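Local structure of beta-L-arabinobiosidase (Bacteroides thetaiotaomicron, 5MQR) at residues 751-759 with 825-836. The protein is a multidomain glycoside hydrolase of gut-bacterial pectin metabolism, probably cleaving beta-L-arabinobiose units and possibly acting as a sialidase. Residues are numbered along the deposited sequence; the frame is centred on the assembly and turned at random.
Sequences SSWNADAVL and YMYGNAKALSIM
Asn829 reaches from helix 820-839 to the loop and first turn of helix 754-765 and holds their backbone with both ends of its amide. ND2 donates to Ser752 O at 2.9 Å, from above that carbonyl's plane. OD1 accepts from Asp756 N at 3.2 Å, on a lone pair and nearly straight (170°). A weak bond from Ala755 N reaches the same oxygen. These bonds fix the rotation of the amide. Beside it, Trp753 CE3 sits over the centre of the Tyr825 ring, 3.6 Å from CZ. Trp753 CG stands between its backbone N and carbonyl carbon (chi1 71°), which turns the indole over that ring. Ser751 CB meets the ring edge. With Tyr825 replaced by alanine, the indole is likely to lose the ring it lies on, and Gln953 its hydroxyl partner. Further along, Leu759 CD2 packs on Ala832 CB at 3.7 Å. A water joins Asp756 OD1 to Gly828 O. In the next shell, Tyr717 binds Asp756 OD2, and Ser752 OG, bonded to Glu781, accepts from Asn754 N in an ST turn. The helix segments cross at 45°, their axes 7.3 Å apart, in the MGH1-like glycoside hydrolase domain, consistent with the (alpha/alpha)6 barrel of six-hairpin glycosidases.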
loop_
_atom_site.group_PDB
_atom_site.type_symbol
_atom_site.label_atom_id
_atom_site.label_comp_id
_atom_site.label_asym_id
_atom_site.label_seq_id
_atom_site.Cartn_x
_atom_site.Cartn_y
_atom_site.Cartn_z
ATOM N N SER A 751 -34.391 27.851 -10.547
ATOM C CA SER A 751 -33.199 28.579 -10.190
ATOM C C SER A 751 -31.971 27.767 -10.579
ATOM O O SER A 751 -32.019 26.533 -10.666
ATOM C CB SER A 751 -33.161 28.866 -8.690
ATOM O OG SER A 751 -34.299 29.590 -8.258
ATOM N N SER A 752 -30.874 28.486 -10.811
ATOM C CA SER A 752 -29.643 27.890 -11.340
ATOM C C SER A 752 -28.387 28.339 -10.600
ATOM O O SER A 752 -28.183 29.554 -10.408
ATOM C CB SER A 752 -29.494 28.258 -12.820
ATOM O OG SER A 752 -28.229 27.852 -13.298
ATOM N N TRP A 753 -27.551 27.364 -10.217
ATOM C CA TRP A 753 -26.143 27.622 -9.871
ATOM C C TRP A 753 -25.206 26.989 -10.878
ATOM O O TRP A 753 -24.082 26.632 -10.563
ATOM C CB TRP A 753 -25.801 27.252 -8.421
ATOM C CG TRP A 753 -25.727 25.814 -7.999
ATOM C CD1 TRP A 753 -24.624 25.057 -7.952
ATOM C CD2 TRP A 753 -26.790 24.998 -7.488
ATOM N NE1 TRP A 753 -24.909 23.814 -7.476
ATOM C CE2 TRP A 753 -26.237 23.753 -7.167
ATOM C CE3 TRP A 753 -28.148 25.206 -7.254
ATOM C CZ2 TRP A 753 -26.992 22.706 -6.646
ATOM C CZ3 TRP A 753 -28.902 24.166 -6.730
ATOM C CH2 TRP A 753 -28.327 22.930 -6.442
ATOM N N ASN A 754 -25.623 26.962 -12.137
ATOM C CA ASN A 754 -24.908 26.175 -13.138
ATOM C C ASN A 754 -23.570 26.713 -13.581
ATOM O O ASN A 754 -22.711 25.919 -13.983
ATOM C CB ASN A 754 -25.783 25.924 -14.353
ATOM C CG ASN A 754 -26.958 25.033 -14.033
ATOM O OD1 ASN A 754 -26.944 24.255 -13.061
ATOM N ND2 ASN A 754 -28.007 25.169 -14.821
ATOM N N ALA A 755 -23.374 28.027 -13.516
ATOM C CA ALA A 755 -22.048 28.544 -13.837
ATOM C C ALA A 755 -21.061 28.114 -12.764
ATOM O O ALA A 755 -19.971 27.654 -13.085
ATOM C CB ALA A 755 -22.046 30.043 -14.012
ATOM N N ASP A 756 -21.454 28.211 -11.497
ATOM C CA ASP A 756 -20.636 27.628 -10.403
ATOM C C ASP A 756 -20.365 26.157 -10.614
ATOM O O ASP A 756 -19.251 25.736 -10.417
ATOM C CB ASP A 756 -21.276 27.834 -9.035
ATOM C CG ASP A 756 -20.626 27.030 -7.950
ATOM O OD1 ASP A 756 -19.656 27.530 -7.334
ATOM O OD2 ASP A 756 -21.122 25.902 -7.704
ATOM N N ALA A 757 -21.379 25.388 -11.001
ATOM C CA ALA A 757 -21.211 23.958 -11.241
ATOM C C ALA A 757 -20.275 23.636 -12.416
ATOM O O ALA A 757 -19.498 22.702 -12.323
ATOM C CB ALA A 757 -22.565 23.266 -11.419
ATOM N N VAL A 758 -20.342 24.400 -13.502
ATOM C CA VAL A 758 -19.426 24.211 -14.625
ATOM C C VAL A 758 -17.970 24.530 -14.238
ATOM O O VAL A 758 -17.063 23.781 -14.624
ATOM C CB VAL A 758 -19.870 24.997 -15.883
ATOM C CG1 VAL A 758 -18.751 25.078 -16.922
ATOM C CG2 VAL A 758 -21.084 24.328 -16.482
ATOM N N LEU A 759 -17.735 25.607 -13.495
ATOM C CA LEU A 759 -16.407 25.846 -12.963
ATOM C C LEU A 759 -15.973 24.695 -11.997
ATOM O O LEU A 759 -14.822 24.233 -12.071
ATOM C CB LEU A 759 -16.318 27.214 -12.296
ATOM C CG LEU A 759 -14.944 27.592 -11.727
ATOM C CD1 LEU A 759 -13.900 27.628 -12.835
ATOM C CD2 LEU A 759 -15.009 28.920 -10.989
ATOM N N TYR A 825 -26.983 31.549 -5.210
ATOM C CA TYR A 825 -26.711 30.911 -6.480
ATOM C C TYR A 825 -26.132 31.931 -7.474
ATOM O O TYR A 825 -25.167 31.645 -8.185
ATOM C CB TYR A 825 -27.968 30.293 -7.119
ATOM C CG TYR A 825 -28.726 29.212 -6.376
ATOM C CD1 TYR A 825 -28.188 28.521 -5.286
ATOM C CD2 TYR A 825 -29.984 28.851 -6.815
ATOM C CE1 TYR A 825 -28.910 27.533 -4.637
ATOM C CE2 TYR A 825 -30.709 27.858 -6.188
ATOM C CZ TYR A 825 -30.182 27.211 -5.092
ATOM O OH TYR A 825 -30.948 26.235 -4.495
HETATM N N MSE A 826 -26.729 33.110 -7.519
HETATM C CA MSE A 826 -26.303 34.143 -8.459
HETATM C C MSE A 826 -24.978 34.689 -8.006
HETATM O O MSE A 826 -24.107 34.923 -8.854
HETATM C CB MSE A 826 -27.357 35.212 -8.652
HETATM C CG MSE A 826 -28.632 34.618 -9.283
HETATM SE SE MSE A 826 -28.357 33.851 -11.067
HETATM C CE MSE A 826 -28.052 35.494 -12.093
ATOM N N TYR A 827 -24.784 34.844 -6.688
ATOM C CA TYR A 827 -23.447 35.160 -6.166
ATOM C C TYR A 827 -22.409 34.167 -6.713
ATOM O O TYR A 827 -21.389 34.568 -7.292
ATOM C CB TYR A 827 -23.403 35.158 -4.630
ATOM C CG TYR A 827 -21.997 35.236 -4.119
ATOM C CD1 TYR A 827 -21.312 36.448 -4.089
ATOM C CD2 TYR A 827 -21.319 34.089 -3.714
ATOM C CE1 TYR A 827 -19.994 36.526 -3.646
ATOM C CE2 TYR A 827 -20.005 34.159 -3.268
ATOM C CZ TYR A 827 -19.347 35.372 -3.235
ATOM O OH TYR A 827 -18.050 35.416 -2.796
ATOM N N GLY A 828 -22.683 32.879 -6.509
ATOM C CA GLY A 828 -21.837 31.793 -6.988
ATOM C C GLY A 828 -21.574 31.822 -8.485
ATOM O O GLY A 828 -20.426 31.628 -8.917
ATOM N N ASN A 829 -22.622 32.082 -9.274
ATOM C CA ASN A 829 -22.488 32.120 -10.742
ATOM C C ASN A 829 -21.641 33.291 -11.182
ATOM O O ASN A 829 -20.770 33.150 -12.042
ATOM C CB ASN A 829 -23.842 32.210 -11.437
ATOM C CG ASN A 829 -24.674 30.964 -11.277
ATOM O OD1 ASN A 829 -24.152 29.854 -11.151
ATOM N ND2 ASN A 829 -25.988 31.142 -11.299
ATOM N N ALA A 830 -21.899 34.434 -10.565
ATOM C CA ALA A 830 -21.108 35.645 -10.786
ATOM C C ALA A 830 -19.645 35.416 -10.440
ATOM O O ALA A 830 -18.772 35.725 -11.235
ATOM C CB ALA A 830 -21.674 36.805 -9.986
ATOM N N LYS A 831 -19.379 34.843 -9.274
ATOM C CA LYS A 831 -18.005 34.606 -8.850
ATOM C C LYS A 831 -17.310 33.668 -9.841
ATOM O O LYS A 831 -16.169 33.901 -10.222
ATOM C CB LYS A 831 -17.953 33.979 -7.456
ATOM C CG LYS A 831 -16.778 34.443 -6.609
ATOM C CD LYS A 831 -16.160 33.362 -5.729
ATOM C CE LYS A 831 -17.165 32.541 -4.911
ATOM N NZ LYS A 831 -16.431 31.398 -4.283
ATOM N N ALA A 832 -18.019 32.622 -10.258
ATOM C CA ALA A 832 -17.474 31.619 -11.169
ATOM C C ALA A 832 -17.217 32.213 -12.546
ATOM O O ALA A 832 -16.193 31.923 -13.152
ATOM C CB ALA A 832 -18.399 30.416 -11.268
ATOM N N LEU A 833 -18.137 33.041 -13.031
ATOM C CA LEU A 833 -17.951 33.685 -14.320
ATOM C C LEU A 833 -16.801 34.694 -14.293
ATOM O O LEU A 833 -16.134 34.847 -15.291
ATOM C CB LEU A 833 -19.254 34.336 -14.821
ATOM C CG LEU A 833 -20.225 33.351 -15.492
ATOM C CD1 LEU A 833 -21.637 33.898 -15.506
ATOM C CD2 LEU A 833 -19.789 33.036 -16.916
ATOM N N SER A 834 -16.563 35.357 -13.160
ATOM C CA SER A 834 -15.402 36.230 -13.012
ATOM C C SER A 834 -14.104 35.459 -13.190
ATOM O O SER A 834 -13.243 35.844 -13.987
ATOM C CB SER A 834 -15.390 36.924 -11.651
ATOM O OG SER A 834 -14.327 37.861 -11.585
ATOM N N ILE A 835 -13.985 34.365 -12.443
ATOM C CA ILE A 835 -12.850 33.436 -12.588
ATOM C C ILE A 835 -12.713 32.943 -14.037
ATOM O O ILE A 835 -11.618 32.945 -14.565
ATOM C CB ILE A 835 -12.924 32.277 -11.573
ATOM C CG1 ILE A 835 -12.628 32.801 -10.159
ATOM C CG2 ILE A 835 -11.952 31.150 -11.930
ATOM C CD1 ILE A 835 -13.106 31.899 -9.038
HETATM N N MSE A 836 -13.810 32.592 -14.697
HETATM C CA MSE A 836 -13.743 32.175 -16.111
HETATM C C MSE A 836 -13.287 33.277 -17.032
HETATM O O MSE A 836 -12.710 33.004 -18.072
HETATM C CB MSE A 836 -15.067 31.582 -16.623
HETATM C CG MSE A 836 -15.309 30.250 -15.915
HETATM SE SE MSE A 836 -16.975 29.383 -16.522
HETATM C CE MSE A 836 -18.135 29.759 -14.980
HETATM O O HOH W 1 -18.784 30.108 -7.529
#